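Local coordinates for protein Atg5 (Kluyveromyces marxianus, PDB 3VQI) that is involved in autophagic vesicle formation and cytoplasm-to-vacuole transport, and forms the autophagy-essential conjugate with Atg12, at residues A[16-21]-A[115-120]; A[40-45]-A[87-92]; A[45-50]-A[264-269]; A[51-56]-A[69-74]; A[243-248]-A[260-265]. All coordinates share one frame; numbering follows the deposited sequence.

Contact 1: residues A[16-21]-A[115-120]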
# COMPACT_ATOMS: atom_id res chain seq x y z
N ILE A 16 6.98 -0.30 -9.83
CA ILE A 16 5.96 -0.88 -10.72
C ILE A 16 5.59 0.16 -11.78
O ILE A 16 5.43 1.33 -11.46
CB ILE A 16 4.66 -1.34 -9.97
CG1 ILE A 16 4.12 -0.21 -9.09
CG2 ILE A 16 4.93 -2.59 -9.12
CD1 ILE A 16 2.88 -0.60 -8.31
N ASN A 17 5.49 -0.28 -13.03
CA ASN A 17 5.14 0.60 -14.15
C ASN A 17 3.64 0.82 -14.14
O ASN A 17 2.87 -0.14 -14.06
CB ASN A 17 5.57 -0.02 -15.48
CG ASN A 17 7.08 -0.08 -15.63
OD1 ASN A 17 7.76 0.93 -15.54
ND2 ASN A 17 7.60 -1.28 -15.87
N VAL A 18 3.21 2.07 -14.26
CA VAL A 18 1.79 2.37 -14.21
C VAL A 18 1.30 3.26 -15.34
O VAL A 18 1.87 4.33 -15.59
CB VAL A 18 1.45 3.08 -12.86
CG1 VAL A 18 -0.00 3.49 -12.83
CG2 VAL A 18 1.80 2.17 -11.70
N GLU A 19 0.25 2.83 -16.04
CA GLU A 19 -0.31 3.65 -17.09
C GLU A 19 -1.63 4.22 -16.60
O GLU A 19 -2.57 3.49 -16.29
CB GLU A 19 -0.53 2.87 -18.38
CG GLU A 19 -1.15 3.75 -19.47
CD GLU A 19 -0.94 3.21 -20.88
OE1 GLU A 19 -1.35 3.90 -21.85
OE2 GLU A 19 -0.37 2.10 -21.03
N VAL A 20 -1.69 5.54 -16.52
CA VAL A 20 -2.88 6.23 -16.06
C VAL A 20 -3.59 6.89 -17.24
O VAL A 20 -3.05 7.79 -17.89
CB VAL A 20 -2.51 7.31 -15.02
CG1 VAL A 20 -3.76 8.00 -14.51
CG2 VAL A 20 -1.75 6.66 -13.87
N VAL A 21 -4.81 6.44 -17.51
CA VAL A 21 -5.61 6.98 -18.60
C VAL A 21 -6.87 7.62 -18.06
O VAL A 21 -7.50 7.07 -17.16
CB VAL A 21 -6.04 5.87 -19.58
CG1 VAL A 21 -6.64 6.49 -20.83
CG2 VAL A 21 -4.85 4.94 -19.91
N TRP A 115 0.68 -1.66 -15.20
CA TRP A 115 -0.60 -1.70 -14.51
C TRP A 115 -1.40 -0.52 -15.05
O TRP A 115 -0.94 0.62 -15.00
CB TRP A 115 -0.35 -1.54 -13.00
CG TRP A 115 -1.55 -1.66 -12.10
CD1 TRP A 115 -2.68 -2.39 -12.33
CD2 TRP A 115 -1.69 -1.12 -10.78
NE1 TRP A 115 -3.51 -2.34 -11.23
CE2 TRP A 115 -2.92 -1.56 -10.26
CE3 TRP A 115 -0.88 -0.30 -9.97
CZ2 TRP A 115 -3.37 -1.22 -8.98
CZ3 TRP A 115 -1.33 0.04 -8.70
CH2 TRP A 115 -2.56 -0.42 -8.22
N GLU A 116 -2.58 -0.77 -15.60
CA GLU A 116 -3.38 0.32 -16.14
C GLU A 116 -4.49 0.74 -15.18
O GLU A 116 -5.24 -0.10 -14.67
CB GLU A 116 -3.98 -0.06 -17.50
CG GLU A 116 -4.58 1.15 -18.24
CD GLU A 116 -5.16 0.81 -19.61
OE1 GLU A 116 -4.91 -0.30 -20.13
OE2 GLU A 116 -5.87 1.68 -20.18
N LEU A 117 -4.59 2.04 -14.93
CA LEU A 117 -5.60 2.59 -14.03
C LEU A 117 -6.32 3.73 -14.73
O LEU A 117 -5.73 4.42 -15.57
CB LEU A 117 -4.94 3.16 -12.76
CG LEU A 117 -4.17 2.15 -11.90
CD1 LEU A 117 -3.55 2.86 -10.70
CD2 LEU A 117 -5.11 1.05 -11.44
N GLN A 118 -7.59 3.93 -14.40
CA GLN A 118 -8.28 5.05 -15.02
C GLN A 118 -8.36 6.13 -13.94
O GLN A 118 -8.49 5.84 -12.75
CB GLN A 118 -9.70 4.68 -15.50
CG GLN A 118 -9.98 3.21 -15.85
CD GLN A 118 -8.94 2.56 -16.74
OE1 GLN A 118 -8.53 3.12 -17.76
NE2 GLN A 118 -8.51 1.35 -16.36
N LEU A 119 -8.25 7.39 -14.35
CA LEU A 119 -8.35 8.49 -13.40
C LEU A 119 -9.79 8.95 -13.51
O LEU A 119 -10.24 9.34 -14.59
CB LEU A 119 -7.36 9.61 -13.77
CG LEU A 119 -7.53 10.93 -13.00
CD1 LEU A 119 -7.10 10.71 -11.55
CD2 LEU A 119 -6.71 12.02 -13.65
N CYS A 120 -10.52 8.91 -12.41
CA CYS A 120 -11.92 9.29 -12.42
C CYS A 120 -12.22 10.45 -11.48
O CYS A 120 -11.47 10.71 -10.54
CB CYS A 120 -12.78 8.09 -12.02
SG CYS A 120 -12.25 6.52 -12.72

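Contact 2: residues A[40-45]-A[87-92]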
# COMPACT_ATOMS: atom_id res chain seq x y z
N ILE A 40 3.91 6.52 -15.32
CA ILE A 40 4.72 6.96 -14.22
C ILE A 40 5.16 5.76 -13.43
O ILE A 40 4.43 4.78 -13.31
CB ILE A 40 3.94 7.90 -13.32
CG1 ILE A 40 2.75 7.17 -12.72
CG2 ILE A 40 3.44 9.09 -14.14
CD1 ILE A 40 1.89 8.07 -11.87
N VAL A 41 6.38 5.81 -12.92
CA VAL A 41 6.88 4.71 -12.13
C VAL A 41 6.45 5.03 -10.71
O VAL A 41 6.62 6.16 -10.25
CB VAL A 41 8.42 4.61 -12.22
CG1 VAL A 41 8.92 3.43 -11.40
CG2 VAL A 41 8.85 4.45 -13.67
N MET A 42 5.86 4.06 -10.02
CA MET A 42 5.41 4.26 -8.64
C MET A 42 6.17 3.34 -7.70
O MET A 42 6.53 2.21 -8.05
CB MET A 42 3.93 3.96 -8.49
CG MET A 42 2.99 4.95 -9.15
SD MET A 42 1.29 4.49 -8.84
CE MET A 42 0.42 5.72 -9.84
N LEU A 43 6.43 3.83 -6.49
CA LEU A 43 7.12 3.02 -5.52
C LEU A 43 6.11 2.03 -4.96
O LEU A 43 4.97 2.40 -4.69
CB LEU A 43 7.69 3.90 -4.42
CG LEU A 43 8.88 4.73 -4.90
CD1 LEU A 43 9.23 5.77 -3.86
CD2 LEU A 43 10.06 3.81 -5.18
N ARG A 44 6.51 0.77 -4.81
CA ARG A 44 5.63 -0.25 -4.27
C ARG A 44 5.18 0.11 -2.87
O ARG A 44 4.02 -0.05 -2.52
CB ARG A 44 6.33 -1.61 -4.27
CG ARG A 44 6.19 -2.35 -5.59
CD ARG A 44 6.99 -3.65 -5.65
NE ARG A 44 6.32 -4.58 -6.55
CZ ARG A 44 5.27 -5.32 -6.19
NH1 ARG A 44 4.80 -5.26 -4.95
NH2 ARG A 44 4.66 -6.08 -7.10
N ASP A 45 6.11 0.61 -2.07
CA ASP A 45 5.78 0.98 -0.72
C ASP A 45 5.59 2.48 -0.60
O ASP A 45 6.40 3.18 0.01
CB ASP A 45 6.86 0.49 0.24
CG ASP A 45 6.38 -0.66 1.10
OD1 ASP A 45 5.34 -0.49 1.77
OD2 ASP A 45 7.02 -1.73 1.09
N TYR A 87 -4.13 1.32 0.87
CA TYR A 87 -3.16 0.24 0.97
C TYR A 87 -2.00 0.61 0.07
O TYR A 87 -2.18 1.29 -0.93
CB TYR A 87 -3.77 -1.09 0.53
CG TYR A 87 -4.84 -1.59 1.45
CD1 TYR A 87 -6.19 -1.45 1.12
CD2 TYR A 87 -4.51 -2.15 2.68
CE1 TYR A 87 -7.20 -1.86 2.00
CE2 TYR A 87 -5.51 -2.56 3.58
CZ TYR A 87 -6.84 -2.41 3.23
OH TYR A 87 -7.81 -2.80 4.11
N PRO A 88 -0.78 0.20 0.43
CA PRO A 88 0.32 0.57 -0.46
C PRO A 88 0.13 0.09 -1.89
O PRO A 88 -0.52 -0.93 -2.13
CB PRO A 88 1.55 -0.05 0.22
CG PRO A 88 0.97 -1.02 1.26
CD PRO A 88 -0.29 -0.37 1.70
N CYS A 89 0.69 0.86 -2.83
CA CYS A 89 0.61 0.55 -4.26
C CYS A 89 0.99 -0.89 -4.57
O CYS A 89 0.25 -1.62 -5.21
CB CYS A 89 1.55 1.48 -5.04
SG CYS A 89 1.20 3.24 -4.84
N GLY A 90 2.17 -1.29 -4.13
CA GLY A 90 2.63 -2.64 -4.40
C GLY A 90 1.63 -3.70 -3.99
O GLY A 90 1.44 -4.70 -4.69
N VAL A 91 1.01 -3.49 -2.84
CA VAL A 91 0.02 -4.42 -2.32
C VAL A 91 -1.18 -4.50 -3.27
O VAL A 91 -1.67 -5.59 -3.56
CB VAL A 91 -0.43 -3.99 -0.93
CG1 VAL A 91 -1.56 -4.89 -0.42
CG2 VAL A 91 0.74 -4.03 0.02
N LEU A 92 -1.63 -3.35 -3.76
CA LEU A 92 -2.77 -3.30 -4.65
C LEU A 92 -2.40 -3.92 -5.98
O LEU A 92 -3.18 -4.67 -6.57
CB LEU A 92 -3.22 -1.85 -4.82
CG LEU A 92 -3.68 -1.24 -3.49
CD1 LEU A 92 -3.80 0.28 -3.59
CD2 LEU A 92 -5.01 -1.89 -3.10

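Contact 3: residues A[45-50]-A[264-269]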
# COMPACT_ATOMS: atom_id res chain seq x y z
N ASP A 45 6.11 0.61 -2.07
CA ASP A 45 5.78 0.98 -0.72
C ASP A 45 5.59 2.48 -0.60
O ASP A 45 6.40 3.18 0.01
CB ASP A 45 6.86 0.49 0.24
CG ASP A 45 6.38 -0.66 1.10
OD1 ASP A 45 5.34 -0.49 1.77
OD2 ASP A 45 7.02 -1.73 1.09
N ALA A 46 4.51 2.94 -1.20
CA ALA A 46 4.12 4.34 -1.20
C ALA A 46 2.61 4.26 -1.32
O ALA A 46 2.05 3.16 -1.37
CB ALA A 46 4.70 5.04 -2.41
N TYR A 47 1.94 5.40 -1.37
CA TYR A 47 0.49 5.41 -1.50
C TYR A 47 0.06 6.02 -2.82
O TYR A 47 0.64 7.02 -3.26
CB TYR A 47 -0.12 6.17 -0.33
CG TYR A 47 -0.09 5.41 0.96
CD1 TYR A 47 -0.95 4.34 1.17
CD2 TYR A 47 0.79 5.77 1.99
CE1 TYR A 47 -0.95 3.63 2.37
CE2 TYR A 47 0.79 5.07 3.20
CZ TYR A 47 -0.08 4.00 3.38
OH TYR A 47 -0.11 3.32 4.57
N LEU A 48 -0.96 5.42 -3.45
CA LEU A 48 -1.47 5.93 -4.73
C LEU A 48 -1.75 7.40 -4.61
O LEU A 48 -1.51 8.18 -5.55
CB LEU A 48 -2.77 5.22 -5.12
CG LEU A 48 -2.57 3.95 -5.95
CD1 LEU A 48 -3.91 3.28 -6.22
CD2 LEU A 48 -1.89 4.35 -7.25
N GLY A 49 -2.25 7.79 -3.45
CA GLY A 49 -2.56 9.19 -3.21
C GLY A 49 -1.38 10.12 -3.38
O GLY A 49 -1.58 11.30 -3.66
N PHE A 50 -0.15 9.62 -3.21
CA PHE A 50 1.01 10.50 -3.37
C PHE A 50 1.11 10.91 -4.83
O PHE A 50 1.66 11.97 -5.15
CB PHE A 50 2.34 9.80 -3.00
CG PHE A 50 2.52 9.49 -1.54
CD1 PHE A 50 1.84 10.20 -0.56
CD2 PHE A 50 3.43 8.52 -1.15
CE1 PHE A 50 2.07 9.94 0.81
CE2 PHE A 50 3.68 8.25 0.21
CZ PHE A 50 3.00 8.96 1.19
N SER A 264 5.31 -4.06 4.84
CA SER A 264 5.16 -2.85 4.04
C SER A 264 5.36 -1.60 4.90
O SER A 264 5.38 -1.69 6.12
CB SER A 264 3.79 -2.86 3.38
OG SER A 264 3.64 -4.03 2.59
N ILE A 265 5.51 -0.44 4.27
CA ILE A 265 5.75 0.80 5.00
C ILE A 265 4.74 1.15 6.08
O ILE A 265 4.95 2.09 6.84
CB ILE A 265 5.84 2.03 4.05
CG1 ILE A 265 4.61 2.07 3.15
CG2 ILE A 265 7.15 1.99 3.25
CD1 ILE A 265 4.51 3.32 2.31
N ASP A 266 3.64 0.42 6.13
CA ASP A 266 2.64 0.72 7.14
C ASP A 266 2.70 -0.22 8.33
O ASP A 266 1.92 -0.09 9.28
CB ASP A 266 1.23 0.71 6.53
CG ASP A 266 0.78 -0.68 6.12
OD1 ASP A 266 -0.42 -0.82 5.81
OD2 ASP A 266 1.62 -1.63 6.09
N GLY A 267 3.62 -1.18 8.29
CA GLY A 267 3.78 -2.09 9.41
C GLY A 267 3.16 -3.47 9.28
O GLY A 267 3.26 -4.29 10.19
N PHE A 268 2.51 -3.73 8.16
CA PHE A 268 1.91 -5.03 7.99
C PHE A 268 2.53 -5.79 6.85
O PHE A 268 3.02 -5.22 5.88
CB PHE A 268 0.40 -4.90 7.74
CG PHE A 268 -0.38 -4.50 8.96
CD1 PHE A 268 -0.34 -3.19 9.43
CD2 PHE A 268 -1.18 -5.43 9.63
CE1 PHE A 268 -1.10 -2.81 10.55
CE2 PHE A 268 -1.95 -5.05 10.74
CZ PHE A 268 -1.90 -3.74 11.20
N LEU A 269 2.54 -7.11 7.00
CA LEU A 269 3.05 -8.01 5.98
C LEU A 269 1.80 -8.44 5.23
O LEU A 269 0.88 -9.00 5.82
CB LEU A 269 3.70 -9.22 6.65
CG LEU A 269 3.96 -10.47 5.81
CD1 LEU A 269 5.01 -10.22 4.71
CD2 LEU A 269 4.41 -11.53 6.79

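Contact 4: residues A[51-56]-A[69-74]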
# COMPACT_ATOMS: atom_id res chain seq x y z
N TYR A 51 0.59 10.08 -5.72
CA TYR A 51 0.68 10.35 -7.15
C TYR A 51 -0.50 11.10 -7.77
O TYR A 51 -0.40 11.59 -8.89
CB TYR A 51 0.92 9.04 -7.91
CG TYR A 51 2.16 8.32 -7.48
CD1 TYR A 51 3.41 8.67 -7.99
CD2 TYR A 51 2.11 7.32 -6.51
CE1 TYR A 51 4.58 8.05 -7.54
CE2 TYR A 51 3.27 6.68 -6.05
CZ TYR A 51 4.50 7.05 -6.57
OH TYR A 51 5.65 6.43 -6.13
N LEU A 52 -1.60 11.18 -7.03
CA LEU A 52 -2.82 11.84 -7.49
C LEU A 52 -2.65 13.20 -8.17
O LEU A 52 -2.96 13.34 -9.35
CB LEU A 52 -3.83 11.97 -6.35
CG LEU A 52 -5.26 11.51 -6.65
CD1 LEU A 52 -6.22 12.17 -5.67
CD2 LEU A 52 -5.63 11.87 -8.06
N PRO A 53 -2.16 14.23 -7.45
CA PRO A 53 -1.99 15.54 -8.09
C PRO A 53 -1.09 15.60 -9.32
O PRO A 53 -1.31 16.40 -10.22
CB PRO A 53 -1.48 16.43 -6.95
CG PRO A 53 -0.95 15.47 -5.93
CD PRO A 53 -1.92 14.33 -6.00
N THR A 54 -0.06 14.77 -9.33
CA THR A 54 0.86 14.73 -10.46
C THR A 54 0.09 14.22 -11.67
O THR A 54 0.17 14.79 -12.75
CB THR A 54 2.03 13.78 -10.18
OG1 THR A 54 2.58 14.07 -8.89
CG2 THR A 54 3.10 13.90 -11.25
N VAL A 55 -0.65 13.14 -11.46
CA VAL A 55 -1.44 12.56 -12.53
C VAL A 55 -2.50 13.55 -13.00
O VAL A 55 -2.71 13.73 -14.20
CB VAL A 55 -2.06 11.24 -12.07
CG1 VAL A 55 -3.16 10.79 -13.01
CG2 VAL A 55 -0.99 10.20 -12.04
N VAL A 56 -3.14 14.22 -12.05
CA VAL A 56 -4.15 15.19 -12.43
C VAL A 56 -3.51 16.29 -13.28
O VAL A 56 -4.04 16.65 -14.32
CB VAL A 56 -4.82 15.79 -11.20
CG1 VAL A 56 -5.59 17.04 -11.58
CG2 VAL A 56 -5.77 14.75 -10.58
N SER A 69 -10.44 20.88 -6.81
CA SER A 69 -9.07 20.62 -6.39
C SER A 69 -8.42 19.42 -7.05
O SER A 69 -8.99 18.79 -7.95
CB SER A 69 -9.01 20.42 -4.87
OG SER A 69 -9.29 19.08 -4.51
N ASP A 70 -7.21 19.10 -6.59
CA ASP A 70 -6.45 17.97 -7.10
C ASP A 70 -6.61 16.75 -6.19
O ASP A 70 -5.95 15.74 -6.39
CB ASP A 70 -4.96 18.32 -7.18
CG ASP A 70 -4.65 19.29 -8.30
OD1 ASP A 70 -3.44 19.50 -8.57
OD2 ASP A 70 -5.59 19.86 -8.92
N TYR A 71 -7.49 16.84 -5.20
CA TYR A 71 -7.69 15.72 -4.27
C TYR A 71 -9.12 15.22 -4.18
O TYR A 71 -9.42 14.06 -4.52
CB TYR A 71 -7.21 16.13 -2.88
CG TYR A 71 -5.72 16.10 -2.74
CD1 TYR A 71 -5.03 14.88 -2.76
CD2 TYR A 71 -4.99 17.27 -2.56
CE1 TYR A 71 -3.65 14.83 -2.58
CE2 TYR A 71 -3.61 17.24 -2.38
CZ TYR A 71 -2.95 16.01 -2.38
OH TYR A 71 -1.59 15.96 -2.12
N ARG A 72 -9.98 16.11 -3.68
CA ARG A 72 -11.40 15.84 -3.50
C ARG A 72 -12.08 15.34 -4.76
O ARG A 72 -11.92 15.91 -5.84
CB ARG A 72 -12.09 17.11 -3.01
N ASN A 73 -12.84 14.26 -4.61
CA ASN A 73 -13.59 13.65 -5.70
C ASN A 73 -12.80 12.93 -6.79
O ASN A 73 -13.35 12.60 -7.84
CB ASN A 73 -14.51 14.69 -6.33
CG ASN A 73 -15.47 15.28 -5.32
OD1 ASN A 73 -15.45 16.48 -5.06
ND2 ASN A 73 -16.31 14.44 -4.74
N TRP A 74 -11.52 12.68 -6.55
CA TRP A 74 -10.74 11.93 -7.53
C TRP A 74 -10.48 10.57 -6.94
O TRP A 74 -10.49 10.41 -5.73
CB TRP A 74 -9.39 12.58 -7.83
CG TRP A 74 -9.46 13.91 -8.50
CD1 TRP A 74 -9.50 15.14 -7.89
CD2 TRP A 74 -9.47 14.15 -9.91
NE1 TRP A 74 -9.53 16.13 -8.84
CE2 TRP A 74 -9.52 15.56 -10.09
CE3 TRP A 74 -9.45 13.32 -11.03
CZ2 TRP A 74 -9.54 16.15 -11.36
CZ3 TRP A 74 -9.47 13.91 -12.30
CH2 TRP A 74 -9.51 15.32 -12.45
O HOH W 1 -1.07 19.81 -9.73

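Contact 5: residues A[243-248]-A[260-265]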
# COMPACT_ATOMS: atom_id res chain seq x y z
N ILE A 243 1.78 -14.35 -2.88
CA ILE A 243 2.39 -13.14 -3.43
C ILE A 243 2.68 -12.12 -2.33
O ILE A 243 1.77 -11.60 -1.69
CB ILE A 243 1.52 -12.46 -4.49
CG1 ILE A 243 1.36 -13.38 -5.71
CG2 ILE A 243 2.19 -11.16 -4.93
CD1 ILE A 243 0.69 -12.70 -6.90
N ILE A 244 3.96 -11.84 -2.12
CA ILE A 244 4.39 -10.88 -1.12
C ILE A 244 5.37 -9.92 -1.76
O ILE A 244 6.30 -10.34 -2.44
CB ILE A 244 5.10 -11.57 0.05
CG1 ILE A 244 4.14 -12.55 0.72
CG2 ILE A 244 5.59 -10.52 1.03
CD1 ILE A 244 4.78 -13.34 1.84
N GLN A 245 5.16 -8.63 -1.53
CA GLN A 245 6.04 -7.60 -2.09
C GLN A 245 6.36 -7.82 -3.56
O GLN A 245 7.44 -7.45 -4.02
CB GLN A 245 7.33 -7.54 -1.27
CG GLN A 245 7.18 -6.81 0.05
CD GLN A 245 6.93 -5.33 -0.16
OE1 GLN A 245 7.02 -4.82 -1.28
NE2 GLN A 245 6.62 -4.63 0.93
N GLY A 246 5.42 -8.43 -4.28
CA GLY A 246 5.60 -8.66 -5.71
C GLY A 246 6.39 -9.91 -6.09
O GLY A 246 6.75 -10.10 -7.25
N ILE A 247 6.65 -10.77 -5.11
CA ILE A 247 7.40 -11.99 -5.38
C ILE A 247 6.68 -13.23 -4.85
O ILE A 247 6.08 -13.20 -3.78
CB ILE A 247 8.83 -11.90 -4.79
CG1 ILE A 247 8.77 -11.62 -3.29
CG2 ILE A 247 9.61 -10.78 -5.48
CD1 ILE A 247 10.10 -11.19 -2.70
N ASP A 248 6.74 -14.30 -5.64
CA ASP A 248 6.12 -15.57 -5.27
C ASP A 248 6.94 -16.22 -4.17
O ASP A 248 8.09 -16.57 -4.38
CB ASP A 248 6.05 -16.50 -6.49
CG ASP A 248 5.20 -15.94 -7.62
OD1 ASP A 248 4.05 -15.53 -7.37
OD2 ASP A 248 5.67 -15.93 -8.78
N ASP A 260 9.93 -9.77 9.06
CA ASP A 260 11.15 -9.02 9.33
C ASP A 260 11.78 -8.43 8.06
O ASP A 260 12.48 -7.42 8.11
CB ASP A 260 12.17 -9.93 10.03
CG ASP A 260 13.38 -9.18 10.53
OD1 ASP A 260 13.28 -8.52 11.59
OD2 ASP A 260 14.43 -9.24 9.87
N ILE A 261 11.51 -9.06 6.92
CA ILE A 261 12.07 -8.60 5.65
C ILE A 261 11.08 -7.99 4.65
O ILE A 261 11.46 -7.14 3.84
CB ILE A 261 12.81 -9.75 4.93
CG1 ILE A 261 13.00 -9.42 3.45
CG2 ILE A 261 12.04 -11.05 5.09
CD1 ILE A 261 13.53 -10.55 2.61
N PHE A 262 9.81 -8.41 4.70
CA PHE A 262 8.83 -7.93 3.73
C PHE A 262 7.67 -7.06 4.17
O PHE A 262 6.82 -6.71 3.35
CB PHE A 262 8.27 -9.12 2.96
CG PHE A 262 9.28 -9.85 2.13
CD1 PHE A 262 10.16 -9.14 1.32
CD2 PHE A 262 9.31 -11.24 2.10
CE1 PHE A 262 11.07 -9.82 0.49
CE2 PHE A 262 10.20 -11.93 1.28
CZ PHE A 262 11.09 -11.21 0.47
N ALA A 263 7.60 -6.71 5.45
CA ALA A 263 6.52 -5.86 5.94
C ALA A 263 6.51 -4.58 5.11
O ALA A 263 7.56 -4.06 4.73
CB ALA A 263 6.72 -5.54 7.40
N SER A 264 5.31 -4.06 4.84
CA SER A 264 5.16 -2.85 4.04
C SER A 264 5.36 -1.60 4.90
O SER A 264 5.38 -1.69 6.12
CB SER A 264 3.79 -2.86 3.38
OG SER A 264 3.64 -4.03 2.59
N ILE A 265 5.51 -0.44 4.27
CA ILE A 265 5.75 0.80 5.00
C ILE A 265 4.74 1.15 6.08
O ILE A 265 4.95 2.09 6.84
CB ILE A 265 5.84 2.03 4.05
CG1 ILE A 265 4.61 2.07 3.15
CG2 ILE A 265 7.15 1.99 3.25
CD1 ILE A 265 4.51 3.32 2.31

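Contact 1: residues A[16-21]-A[115-120]
Val18 faces Trp115 and Val20 faces Leu117 on one side of two parallel strands, with Glu19 opposite Glu116 and Val21 opposite Gln118 on the other. The axes approach to 4.6 Å at 30°. Five backbone hydrogen bonds hold the pair, from Trp115 N to Asn17 O (2.9 Å) at one end to Leu119 N on Val21 O at the other; the acceptors and donors step by two residues on each strand, as parallel pairing requires. Glu116 can be traced outward. Its CB and then its CG lie by Glu19 O, the CG at 3.6 Å. With CG anti to the backbone N (chi1 -168°) and the chain extended beyond it, CD passes Val21 CG2, and OE2 ends 3.4 Å from that methyl. On the reverse side, Trp115 CE3 receives Val18 CG2 at 4.0 Å and Ile16 CD1 at 4.1 Å, both oblique to the indole. Val20 CG1 meets Leu119 CB at 4.0 Å, and helix 48-59 covers this side, Val55 reaching Val20 and Leu48 reaching Leu117. A parallel central pair backed by a helix, in a sheet of order 2-1-5-3-4, is the signature of the ubiquitin-like beta-grasp fold, here the UblA domain.

Contact 2: residues A[40-45]-A[87-92]
Arg44 O accepts a hydrogen bond from Gly90 N at 2.7 Å, in the carbonyl plane and on a lone pair, where the chain leaves strand 37-43 and meets the first turn of helix 89-96. The CA atoms of Arg44 and Gly90 are 3.8 Å apart, an approach that the missing side chain of glycine allows. Arg44 runs across this spot: its CB and CG each lie 3.8 Å from Gly90 CA. CG is anti to the carbonyl carbon (chi1 -86°) and the chain is extended as far as NE, taking NE past the glycine; the guanidinium beyond forms an NH2 salt bridge with Asp94, further along the same helix. The contact thus joins the end of an outer strand of the beta-grasp sheet of the UblA domain to the start of a helix, with Pro88 at the N-cap position and Cys89 N bonded to Ala46 O just after the strand. Cys89 turns its CB to Leu43 O, 3.6 Å away, while its SG lies 4.2 Å from Met42 SD in apolar contact; Leu48 of helix 48-59 touches both sulphur-bearing side chains. On the other flank, Pro88 CB packs 3.7 Å from Arg44 O and beside Asp45, with the two side chains pointing the same way and OD1 at 4.1 Å. The Asp45 carboxylate finds its hydrogen-bond donors outside this pair of segments, in Ile265 N and Gln245 NE2.

Contact 3: residues A[45-50]-A[264-269]
Asp45 and Ile265 lie antiparallel side by side, so that the carboxylate reaches the isoleucine backbone while the isoleucine side chain runs back beside the aspartate. Ile265 N donates to Asp45 OD1 along a nearly straight N-H (176°), from above the carboxylate plane; the modelled length of 2.5 Å is shorter than usual, and its exact value is doubtful. Ile265 CD1 approaches Tyr47 CE2 at 4.2 Å, oblique to the ring. Tyr47 and Asp266 cross at about a right angle, the ring and carboxylate planes 69° apart, and Tyr47 OH lies 3.5 Å from Asp266 CB. The loop is shaped by its own bonds: Gly267 N to Ser264 O (2.8 Å) closes a type I turn, and Phe268 N to Asp266 OD2 (3.1 Å) makes an Asx turn. Asp266 OD1 is bonded to Tyr270 OH. Ile265 O accepts from Trp143 and Trp147 of helix 135-155, and Tyr47 also packs on Trp143. Asp45 and Tyr47 of the UblA domain thus meet a turn of the UblB domain, with the helical bundle region at their side: a buried junction between the two ubiquitin-like folds of Atg5.

Contact 4: residues A[51-56]-A[69-74]
Trp74 presents one face of its indole to Val56, whose CG2 stands 3.8 Å from the centroid of the six-membered ring and only 10° off its normal, a CH-pi contact. Close to the indole plane, at its edge, NE1 donates to Ser69 O at 2.9 Å, which helps set the rotation of the indole; Tyr67 and His121 meet the tryptophan edge-to-face. The Tyr71 ring is approached obliquely by Leu52 CD1 and by Pro53 CD, the latter 3.9 Å from Tyr71 CE1. Leu52 also sends CD2 to Trp74 CB at 3.8 Å. The segment 69-74 leads into strand 74-78 of the beta-grasp sheet, and the packing seats helix 48-59 of the UblA domain, kinked near Pro53, against that approach. The loop is shaped by a type II turn from Tyr71 to Trp74 and by Ser69 OG, which accepts from Tyr71 N at 3.0 Å as an ST turn and also from Arg72 N. Asp70 CB lies 4.0 Å from Pro53 CB; its CG, anti to the carbonyl carbon (chi1 -72°), is turned toward Val56 CG1, which OD2 approaches to 3.9 Å. Asp70 OD1 accepts from a water at 2.7 Å, which makes a further, weak bond to Pro53 O.

Contact 5: residues A[243-248]-A[260-265]
Gln245 and Phe262 supply the polar part of the contact: Gln245 NE2 donates to Phe262 O at 3.2 Å, with an N-H...O angle of 158°. The oxygen lies in the amide plane of the glutamine, while the donor stands above the carbonyl plane, 41° out of it. The bend at chi2 (-68°) turns Gln245 CD, and the amide with it, back toward Phe262 O; CG rests 3.3 Å from that oxygen. The apolar part gathers round the phenylalanine. Ile244 CG2 lies 3.6 Å from Phe262 CB, and Ile247 CD1 comes to CZ at the far end of the ring; both isoleucines cross the phenylalanine at about a right angle, and both approach its ring obliquely. Val11 of helix 6-12 also touches Phe262. Backbone bonds make up the third kind: Ile244 and Ile247 bond each other both ways, Ile247 N to Ile244 O at 2.7 Å, closing a type I' turn that joins strands 241-244 and 247-250 of the UblB domain and puts Gln245 at its corner. Since Gln245 NE2 also donates to Asp45 OD2, one NH2 group serves two acceptors and links the last turn of helix 255-262 with a buried carboxylate of the UblA domain.

Overall arrangement
From the N terminus, strand 15-22 pairs with 114-121 in contact 1, closing a long loop that holds contacts 2 and 4. Contact 2 ties the end of the next strand, 37-43, to helix 89-96, and contact 4 lies within its span, joining helix 48-59 to the approach of strand 74-78. All three lie within the UblA domain. Contact 3 starts between the ends of contact 2, at Asp45, which both share, and runs to 264-269; it therefore crosses contacts 1 and 2, encloses contact 4, and brings the UblB domain against UblA. Contact 5 follows contacts 1, 2 and 4 in series and ends on Ser264 and Ile265, also used by contact 3.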